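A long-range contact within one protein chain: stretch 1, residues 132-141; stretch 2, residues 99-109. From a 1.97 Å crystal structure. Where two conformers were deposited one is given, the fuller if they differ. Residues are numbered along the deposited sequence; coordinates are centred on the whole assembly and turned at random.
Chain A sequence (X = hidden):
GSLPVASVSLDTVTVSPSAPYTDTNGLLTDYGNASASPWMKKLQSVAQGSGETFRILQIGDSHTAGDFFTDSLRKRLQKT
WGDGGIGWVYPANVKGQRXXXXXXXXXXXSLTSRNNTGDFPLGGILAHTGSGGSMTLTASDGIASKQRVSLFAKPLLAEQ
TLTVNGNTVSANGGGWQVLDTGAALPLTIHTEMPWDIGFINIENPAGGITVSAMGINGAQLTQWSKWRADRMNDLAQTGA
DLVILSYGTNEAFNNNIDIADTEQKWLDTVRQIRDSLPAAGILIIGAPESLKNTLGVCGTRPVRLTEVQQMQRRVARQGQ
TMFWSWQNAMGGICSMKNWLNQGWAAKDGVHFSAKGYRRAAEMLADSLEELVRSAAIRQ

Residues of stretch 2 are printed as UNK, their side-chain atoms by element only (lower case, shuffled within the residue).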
# COMPACT_ATOMS: atom_id res chain seq x y z
N GLY A 132 -21.28 12.81 17.01
CA GLY A 132 -22.29 12.85 15.97
C GLY A 132 -21.67 12.60 14.60
O GLY A 132 -22.16 13.10 13.58
N GLY A 133 -20.59 11.81 14.58
CA GLY A 133 -19.85 11.51 13.36
C GLY A 133 -20.49 10.48 12.46
O GLY A 133 -21.15 9.55 12.92
N SER A 134 -20.28 10.63 11.15
CA SER A 134 -20.89 9.72 10.19
C SER A 134 -20.01 9.52 8.95
O SER A 134 -19.44 10.47 8.43
CB SER A 134 -22.26 10.25 9.77
OG SER A 134 -22.88 9.37 8.85
N MET A 135 -19.90 8.28 8.48
CA MET A 135 -19.16 7.98 7.26
C MET A 135 -19.81 6.82 6.54
O MET A 135 -20.09 5.78 7.13
CB MET A 135 -17.69 7.65 7.55
CG MET A 135 -16.87 7.30 6.30
SD MET A 135 -16.82 8.65 5.09
CE MET A 135 -15.95 9.91 6.03
N THR A 136 -20.07 7.00 5.25
CA THR A 136 -20.59 5.91 4.43
C THR A 136 -19.58 5.57 3.33
O THR A 136 -19.12 6.44 2.60
CB THR A 136 -21.96 6.28 3.81
OG1 THR A 136 -22.88 6.64 4.86
CG2 THR A 136 -22.54 5.11 3.04
N LEU A 137 -19.24 4.29 3.22
CA LEU A 137 -18.34 3.85 2.17
C LEU A 137 -19.13 3.05 1.16
O LEU A 137 -19.82 2.07 1.51
CB LEU A 137 -17.19 3.02 2.72
CG LEU A 137 -16.25 3.70 3.72
CD1 LEU A 137 -16.72 3.46 5.13
CD2 LEU A 137 -14.85 3.17 3.53
N THR A 138 -19.04 3.47 -0.10
CA THR A 138 -19.76 2.84 -1.19
C THR A 138 -18.75 2.30 -2.19
O THR A 138 -17.87 3.02 -2.65
CB THR A 138 -20.69 3.84 -1.89
OG1 THR A 138 -21.59 4.40 -0.92
CG2 THR A 138 -21.49 3.16 -3.00
N ALA A 139 -18.88 1.02 -2.51
CA ALA A 139 -17.97 0.37 -3.45
C ALA A 139 -18.21 0.89 -4.85
O ALA A 139 -19.35 0.99 -5.29
CB ALA A 139 -18.17 -1.14 -3.41
N SER A 140 -17.13 1.25 -5.54
CA SER A 140 -17.22 1.72 -6.93
C SER A 140 -17.73 0.62 -7.87
O SER A 140 -18.34 0.92 -8.90
CB SER A 140 -15.86 2.26 -7.40
OG SER A 140 -15.49 3.42 -6.67
N ASP A 141 -17.49 -0.64 -7.52
CA ASP A 141 -18.08 -1.77 -8.24
C ASP A 141 -19.05 -2.54 -7.33
O ASP A 141 -20.26 -2.27 -7.33
CB ASP A 141 -17.01 -2.72 -8.78
CG ASP A 141 -17.59 -3.79 -9.69
OD1 ASP A 141 -18.60 -3.51 -10.37
OD2 ASP A 141 -17.03 -4.92 -9.72
N UNK A 99 -8.63 6.69 -3.48
CA UNK A 99 -9.00 5.28 -3.45
C UNK A 99 -9.85 5.01 -4.68
O UNK A 99 -10.89 5.65 -4.86
s UNK A 99 -8.20 3.44 -0.58
c UNK A 99 -9.83 4.95 -2.21
c UNK A 99 -6.56 3.91 -1.16
c UNK A 99 -9.09 4.96 -0.89
N UNK A 100 -9.44 4.07 -5.52
CA UNK A 100 -10.23 3.77 -6.72
C UNK A 100 -11.45 2.90 -6.42
O UNK A 100 -12.47 3.00 -7.10
c UNK A 100 -9.36 3.12 -7.78
N UNK A 101 -11.32 2.05 -5.40
CA UNK A 101 -12.29 0.99 -5.13
C UNK A 101 -13.49 1.39 -4.26
O UNK A 101 -14.48 0.66 -4.20
c UNK A 101 -11.59 -0.22 -4.51
N UNK A 102 -13.40 2.53 -3.57
CA UNK A 102 -14.52 3.02 -2.78
C UNK A 102 -14.69 4.53 -2.86
O UNK A 102 -13.75 5.26 -3.16
c UNK A 102 -12.96 2.86 -0.81
c UNK A 102 -14.92 1.32 -0.99
c UNK A 102 -14.39 2.69 -1.28
N UNK A 103 -15.90 4.98 -2.55
CA UNK A 103 -16.22 6.39 -2.48
C UNK A 103 -16.67 6.73 -1.06
O UNK A 103 -17.33 5.92 -0.42
c UNK A 103 -17.32 6.74 -3.48
c UNK A 103 -17.99 6.91 -5.92
c UNK A 103 -20.27 6.20 -5.30
n UNK A 103 -21.27 5.33 -5.43
c UNK A 103 -16.93 6.43 -4.92
n UNK A 103 -20.39 7.24 -4.48
n UNK A 103 -19.15 6.02 -5.99
N UNK A 104 -16.29 7.92 -0.59
CA UNK A 104 -16.58 8.33 0.78
C UNK A 104 -17.60 9.46 0.83
O UNK A 104 -17.53 10.41 0.05
c UNK A 104 -14.00 6.99 2.78
c UNK A 104 -15.30 8.82 1.47
c UNK A 104 -12.56 6.44 1.22
n UNK A 104 -12.93 6.18 2.46
n UNK A 104 -13.35 7.39 0.73
c UNK A 104 -14.27 7.75 1.70
N UNK A 105 -18.52 9.35 1.77
CA UNK A 105 -19.49 10.41 2.02
C UNK A 105 -19.76 10.53 3.52
O UNK A 105 -20.49 9.72 4.08
n UNK A 105 -23.14 10.52 1.73
c UNK A 105 -21.92 11.05 1.69
o UNK A 105 -21.70 12.24 1.98
c UNK A 105 -20.79 10.12 1.28
N UNK A 106 -19.17 11.52 4.16
CA UNK A 106 -19.33 11.68 5.60
C UNK A 106 -18.67 12.93 6.11
O UNK A 106 -18.17 13.74 5.33
N UNK A 107 -18.66 13.10 7.42
CA UNK A 107 -18.13 14.32 8.02
C UNK A 107 -16.82 14.12 8.79
O UNK A 107 -16.35 15.03 9.46
c UNK A 107 -19.18 14.98 8.92
c UNK A 107 -19.66 14.05 10.03
n UNK A 107 -20.84 14.36 10.58
o UNK A 107 -18.99 13.09 10.40
N UNK A 108 -16.25 12.93 8.69
CA UNK A 108 -14.94 12.67 9.30
C UNK A 108 -13.85 13.56 8.67
O UNK A 108 -13.93 13.93 7.49
c UNK A 108 -14.56 11.19 9.17
n UNK A 108 -17.21 9.44 11.09
c UNK A 108 -15.74 6.11 10.47
c UNK A 108 -16.47 8.35 10.71
c UNK A 108 -14.46 7.90 9.45
c UNK A 108 -14.65 6.56 9.70
c UNK A 108 -16.62 10.58 10.59
c UNK A 108 -15.38 8.82 9.95
c UNK A 108 -15.49 10.25 9.88
c UNK A 108 -16.65 6.99 10.98
N UNK A 109 -12.83 13.92 9.45
CA UNK A 109 -11.73 14.73 8.92
C UNK A 109 -10.40 13.98 8.95
O UNK A 109 -9.91 13.65 10.02
c UNK A 109 -10.46 16.91 9.15
n UNK A 109 -9.60 17.18 6.88
c UNK A 109 -10.67 17.29 7.68
o UNK A 109 -11.78 17.68 7.28
c UNK A 109 -11.59 16.04 9.70
O HOH W 1 -15.04 -1.57 -5.75
O HOH W 2 -22.50 9.32 6.07

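Position 99 carries an unbranched side chain of three carbons and a sulfur, with the sulfur between the second carbon and the last; it makes no contact with stretch 1. A thioether of this kind identifies Met 99. Position 100 has a single side-chain carbon directed away from stretch 1, so it is Ala 100, which takes part through its backbone: the hydroxyl of Ser 140 donates from OG to Ala 100 O at 3.1 Å. Position 101 likewise has one carbon, pointing away, and is Ala 101. Its carbonyl accepts from the backbone of Ser 140, with N to Ala 101 O at 3.0 Å, and also from a water that in turn accepts from Asp 141 N.

At position 102 the strand begins. One carbon bearing two more gives three in all, branched at CB, which is Val 102; it lies on the same face of the sheet as Ala 139, its CG1 4.0 Å from Ala 139 CA. Position 103 extends through three carbons and a nitrogen to a carbon bearing two further nitrogens, the guanidinium of Arg 103. One face of that group is covered by Thr 138, whose CG2 is 3.3 Å from Arg 103 NH2. The two backbones pair reciprocally, Arg 103 N to Thr 138 O at 2.8 Å and Thr 138 N to Arg 103 O at 3.0 Å.

Position 104 has one carbon followed by a five-membered ring of three carbons and two nitrogens, and is therefore His 104. Met 135 SD approaches the ring edge, 5.0 Å from its centroid, while Leu 137 CD2 lies 3.7 Å from His 104 NE2. Position 105 shows two carbons, the second carrying an oxygen and a nitrogen: Asn 105. Its backbone forms a second reciprocal pair, Asn 105 N to Thr 136 O at 3.1 Å and Thr 136 N to Asn 105 O at 3.0 Å.

Position 106 has no side-chain atoms and is Gly 106. The strands are tight here, with its CA 4.1 Å from Met 135 CA, and an ideal CB would fall 2.2 Å from Ser 134 O, a clash. Position 107 repeats the pattern of two carbons, an oxygen and a nitrogen, giving Asn 107. Its OD1 accepts from Ser 134 N at 2.9 Å, while its own backbone N donates to Ser 134 O, also at 2.9 Å.

Position 108 bears one carbon and fused five- and six-membered rings containing a single nitrogen, the indole of Trp 108. Met 135 CB sits over its face, 3.4 Å from the centroid of the six-membered ring. Position 109 has three carbons, the last carrying oxygen and nitrogen; it is Gln 109 and does not touch stretch 1.

The contact is an antiparallel strand pair held by backbone hydrogen bonds. Side chains alternate between its faces: Met 135 packs against Trp 108 and His 104 on one, and Thr 138 against Arg 103 on the other. Ser 140 and Asn 107 extend the bonding beyond the paired residues.

Stretch 2 (99-109) MAAVRHNGNWQ
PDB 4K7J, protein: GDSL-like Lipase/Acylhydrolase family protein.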